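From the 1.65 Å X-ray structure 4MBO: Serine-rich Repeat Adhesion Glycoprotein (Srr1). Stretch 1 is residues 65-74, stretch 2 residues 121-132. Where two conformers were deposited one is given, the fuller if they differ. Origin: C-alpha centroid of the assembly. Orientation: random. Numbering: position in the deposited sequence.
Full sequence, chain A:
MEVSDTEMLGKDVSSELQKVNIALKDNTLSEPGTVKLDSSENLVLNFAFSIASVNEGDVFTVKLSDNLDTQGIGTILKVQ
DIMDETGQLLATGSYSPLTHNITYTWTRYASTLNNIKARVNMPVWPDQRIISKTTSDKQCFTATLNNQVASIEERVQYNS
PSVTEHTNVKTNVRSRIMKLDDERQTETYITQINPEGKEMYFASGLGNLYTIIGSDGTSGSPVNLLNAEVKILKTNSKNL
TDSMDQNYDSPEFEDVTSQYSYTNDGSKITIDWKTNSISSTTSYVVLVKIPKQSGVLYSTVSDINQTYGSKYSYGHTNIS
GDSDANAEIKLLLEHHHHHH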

# COMPACT_ATOMS: atom_id res chain seq x y z
N SER A 65 9.25 6.87 -12.62
CA SER A 65 8.00 7.19 -13.26
C SER A 65 6.93 7.45 -12.21
O SER A 65 7.09 7.05 -11.04
CB SER A 65 7.61 6.07 -14.24
OG SER A 65 7.63 4.76 -13.65
N ASP A 66 5.87 8.15 -12.59
CA ASP A 66 4.82 8.52 -11.66
C ASP A 66 4.11 7.35 -11.02
O ASP A 66 3.41 7.54 -10.03
CB ASP A 66 3.71 9.30 -12.38
CG ASP A 66 4.08 10.70 -12.69
OD1 ASP A 66 5.22 11.13 -12.50
OD2 ASP A 66 3.14 11.41 -13.16
N ASN A 67 4.24 6.17 -11.60
CA ASN A 67 3.54 5.03 -11.06
C ASN A 67 4.43 4.12 -10.24
O ASN A 67 4.06 2.97 -10.03
CB ASN A 67 2.91 4.23 -12.19
CG ASN A 67 3.93 3.74 -13.21
OD1 ASN A 67 5.13 3.92 -13.03
ND2 ASN A 67 3.44 3.10 -14.26
N LEU A 68 5.56 4.62 -9.77
CA LEU A 68 6.52 3.81 -9.03
C LEU A 68 6.98 4.55 -7.78
O LEU A 68 7.25 5.76 -7.86
CB LEU A 68 7.70 3.56 -9.99
CG LEU A 68 8.73 2.49 -9.69
CD1 LEU A 68 8.11 1.12 -9.69
CD2 LEU A 68 9.86 2.56 -10.72
N ASP A 69 7.01 3.87 -6.62
CA ASP A 69 7.43 4.47 -5.34
C ASP A 69 8.39 3.53 -4.62
O ASP A 69 8.61 2.41 -5.05
CB ASP A 69 6.24 4.91 -4.48
CG ASP A 69 5.44 3.77 -3.92
OD1 ASP A 69 6.05 2.85 -3.35
OD2 ASP A 69 4.17 3.84 -3.97
N THR A 70 9.03 4.04 -3.57
CA THR A 70 9.97 3.30 -2.74
C THR A 70 9.35 2.77 -1.45
O THR A 70 10.07 2.31 -0.55
CB THR A 70 11.12 4.24 -2.32
OG1 THR A 70 10.56 5.37 -1.63
CG2 THR A 70 11.88 4.69 -3.55
N GLN A 71 8.02 2.82 -1.39
CA GLN A 71 7.27 2.56 -0.15
C GLN A 71 6.37 1.32 -0.03
O GLN A 71 6.33 0.68 1.04
CB GLN A 71 6.38 3.78 0.10
CG GLN A 71 7.17 5.05 0.38
CD GLN A 71 6.26 6.23 0.53
OE1 GLN A 71 5.29 6.37 -0.21
NE2 GLN A 71 6.59 7.14 1.47
N GLY A 72 5.59 1.03 -1.04
CA GLY A 72 4.58 -0.02 -0.96
C GLY A 72 3.48 0.49 -0.05
O GLY A 72 2.83 1.52 -0.36
N ILE A 73 3.30 -0.17 1.11
CA ILE A 73 2.29 0.28 2.10
C ILE A 73 2.89 1.17 3.20
O ILE A 73 2.21 1.62 4.08
CB ILE A 73 1.48 -0.86 2.74
CG1 ILE A 73 2.36 -1.80 3.61
CG2 ILE A 73 0.77 -1.65 1.65
CD1 ILE A 73 1.56 -2.78 4.42
N GLY A 74 4.19 1.45 3.10
CA GLY A 74 4.86 2.24 4.09
C GLY A 74 4.76 3.74 3.95
O GLY A 74 4.28 4.25 2.96
N ASN A 121 20.95 -1.16 -4.35
CA ASN A 121 19.84 -2.05 -4.65
C ASN A 121 18.73 -1.66 -3.69
O ASN A 121 18.99 -1.36 -2.51
CB ASN A 121 20.19 -3.51 -4.37
CG ASN A 121 21.20 -4.06 -5.33
OD1 ASN A 121 20.95 -4.16 -6.54
ND2 ASN A 121 22.31 -4.50 -4.80
N MET A 122 17.50 -1.57 -4.18
CA MET A 122 16.38 -1.33 -3.26
C MET A 122 15.07 -1.80 -3.88
O MET A 122 14.93 -1.85 -5.12
CB MET A 122 16.26 0.16 -2.94
CG MET A 122 15.65 0.92 -4.07
SD MET A 122 15.41 2.68 -3.68
CE MET A 122 17.08 3.15 -3.80
N PRO A 123 14.10 -2.16 -3.03
CA PRO A 123 12.79 -2.49 -3.57
C PRO A 123 12.03 -1.23 -4.00
O PRO A 123 12.16 -0.15 -3.41
CB PRO A 123 12.07 -3.17 -2.40
CG PRO A 123 12.71 -2.60 -1.21
CD PRO A 123 14.17 -2.40 -1.58
N VAL A 124 11.29 -1.39 -5.07
CA VAL A 124 10.36 -0.35 -5.55
C VAL A 124 9.04 -1.03 -5.87
O VAL A 124 9.02 -2.20 -6.25
CB VAL A 124 10.87 0.45 -6.75
CG1 VAL A 124 12.07 1.30 -6.38
CG2 VAL A 124 11.17 -0.41 -7.95
N TRP A 125 7.94 -0.29 -5.72
CA TRP A 125 6.62 -0.82 -5.91
C TRP A 125 5.81 -0.01 -6.92
O TRP A 125 5.93 1.23 -6.96
CB TRP A 125 5.83 -0.70 -4.60
CG TRP A 125 6.18 -1.65 -3.52
CD1 TRP A 125 5.48 -2.77 -3.18
CD2 TRP A 125 7.26 -1.55 -2.60
NE1 TRP A 125 6.07 -3.39 -2.12
CE2 TRP A 125 7.15 -2.65 -1.73
CE3 TRP A 125 8.29 -0.61 -2.40
CZ2 TRP A 125 8.07 -2.89 -0.70
CZ3 TRP A 125 9.19 -0.84 -1.35
CH2 TRP A 125 9.06 -1.96 -0.52
N PRO A 126 4.99 -0.69 -7.74
CA PRO A 126 3.93 0.01 -8.44
C PRO A 126 3.16 0.79 -7.37
O PRO A 126 2.75 0.20 -6.34
CB PRO A 126 3.09 -1.12 -9.04
CG PRO A 126 4.07 -2.25 -9.20
CD PRO A 126 4.91 -2.15 -7.96
N ASP A 127 2.97 2.09 -7.56
CA ASP A 127 2.38 2.94 -6.53
C ASP A 127 0.92 2.64 -6.39
O ASP A 127 0.14 2.83 -7.34
CB ASP A 127 2.67 4.41 -6.86
CG ASP A 127 2.19 5.38 -5.82
OD1 ASP A 127 1.27 5.08 -5.03
OD2 ASP A 127 2.74 6.51 -5.79
N GLN A 128 0.53 2.18 -5.20
CA GLN A 128 -0.84 1.75 -4.95
C GLN A 128 -1.88 2.84 -5.02
O GLN A 128 -3.10 2.54 -5.07
CB GLN A 128 -0.95 0.97 -3.62
CG GLN A 128 -0.70 1.79 -2.35
CD GLN A 128 -0.91 1.00 -1.09
OE1 GLN A 128 -0.81 -0.25 -1.09
NE2 GLN A 128 -1.19 1.69 -0.00
N ARG A 129 -1.43 4.09 -4.96
CA ARG A 129 -2.34 5.23 -5.07
C ARG A 129 -2.61 5.61 -6.53
O ARG A 129 -3.58 6.30 -6.81
CB ARG A 129 -1.72 6.42 -4.34
CG ARG A 129 -1.69 6.23 -2.83
CD ARG A 129 -0.55 6.95 -2.14
NE ARG A 129 0.74 6.27 -2.43
CZ ARG A 129 1.76 6.18 -1.58
NH1 ARG A 129 2.85 5.49 -1.93
NH2 ARG A 129 1.70 6.75 -0.39
N ILE A 130 -1.72 5.18 -7.43
CA ILE A 130 -1.77 5.49 -8.86
C ILE A 130 -2.33 4.31 -9.64
O ILE A 130 -3.31 4.46 -10.37
CB ILE A 130 -0.38 5.88 -9.37
CG1 ILE A 130 0.16 7.09 -8.56
CG2 ILE A 130 -0.40 6.18 -10.86
CD1 ILE A 130 -0.69 8.32 -8.71
N ILE A 131 -1.72 3.13 -9.50
CA ILE A 131 -2.26 1.88 -10.08
C ILE A 131 -3.01 1.27 -8.90
O ILE A 131 -2.54 0.33 -8.27
CB ILE A 131 -1.15 0.96 -10.59
CG1 ILE A 131 -0.25 1.71 -11.57
CG2 ILE A 131 -1.74 -0.27 -11.26
CD1 ILE A 131 0.98 0.95 -11.98
N SER A 132 -4.20 1.81 -8.66
CA SER A 132 -5.00 1.44 -7.52
C SER A 132 -6.00 0.30 -7.75
O SER A 132 -6.72 -0.11 -6.84
CB SER A 132 -5.71 2.69 -7.03
OG SER A 132 -6.56 3.13 -8.06
O HOH W 1 2.70 1.90 -3.03
O HOH W 2 12.54 1.04 -1.01
O HOH W 3 3.04 6.83 2.26

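How does the start of stretch 2 meet its partner? The contact begins lightly with Met122, whose SD lies 4.1 Å from Thr70 CG2. At Pro123 a water takes over: it donates to Pro123 O at 2.7 Å and to Thr70 O at 2.8 Å, joining two carbonyls that, both being acceptors, could not bond each other. Val124 then adds an apolar contact, its CG2 3.8 Å from Leu68 CD1.

What does Trp125 contribute through its backbone and its ring? The strands run antiparallel, and Trp125 pairs with Asp69 through two nearly straight hydrogen bonds, Trp125 N to Asp69 O and Asp69 N to Trp125 O, each 2.9 Å. Gly72 CA sits over one face of the ring, 3.5 Å from the centroid of the Trp125 five-membered ring and almost on its normal, making a CH-pi contact. A CB at Gly72 would point toward stretch 2 and come within 2.7 Å of Trp125 CE2, a clash; the positive phi also favours glycine. Asp69 helps secure this chain path, since Asp69 OD1 accepts from Gln71 N at 2.8 Å and from Gly72 N at 3.0 Å.

How does the pairing continue past Trp125? Pro126 faces Leu68 across a non-hydrogen-bonded position, which suits a proline because its nitrogen carries no hydrogen to donate. The ladder resumes where Asp127 N donates to Asn67 O at 2.8 Å.

How are two neighbouring aspartates accommodated? Asp69 OD2 and Asp127 OD1 are only 3.3 Å apart, both acceptors and like in charge. Next to Asp127, a water joins the two stretches, accepting from Gln128 N at 3.1 Å and donating to Asp69 OD2 at 2.6 Å and Gly72 O at 2.7 Å. The end of Gln128 also reaches stretch 1, with Gln128 OE1 3.5 Å from Ile73 CG2. Arg129 then offsets the repulsion by bridging to both aspartates: Arg129 NE binds Asp127 OD1 at 2.9 Å, while Arg129 NH1 binds Asp69 OD2 at 2.9 Å; both are salt bridges. Arg129 NH1 also donates to Gln71 OE1 at 3.1 Å, and the two partners of NH1 lie near the guanidinium plane.

What closes the contact beyond Arg129? The backbone turns back, with Ile130 N and Ile131 N both donating to Asp127 O, at 3.0 and 2.9 Å. Both isoleucines direct CA-to-CB toward stretch 1, and Asn67 CB receives them: Ile131 CD1 approaches it to 3.8 Å and Ile130 CG2 to 4.1 Å.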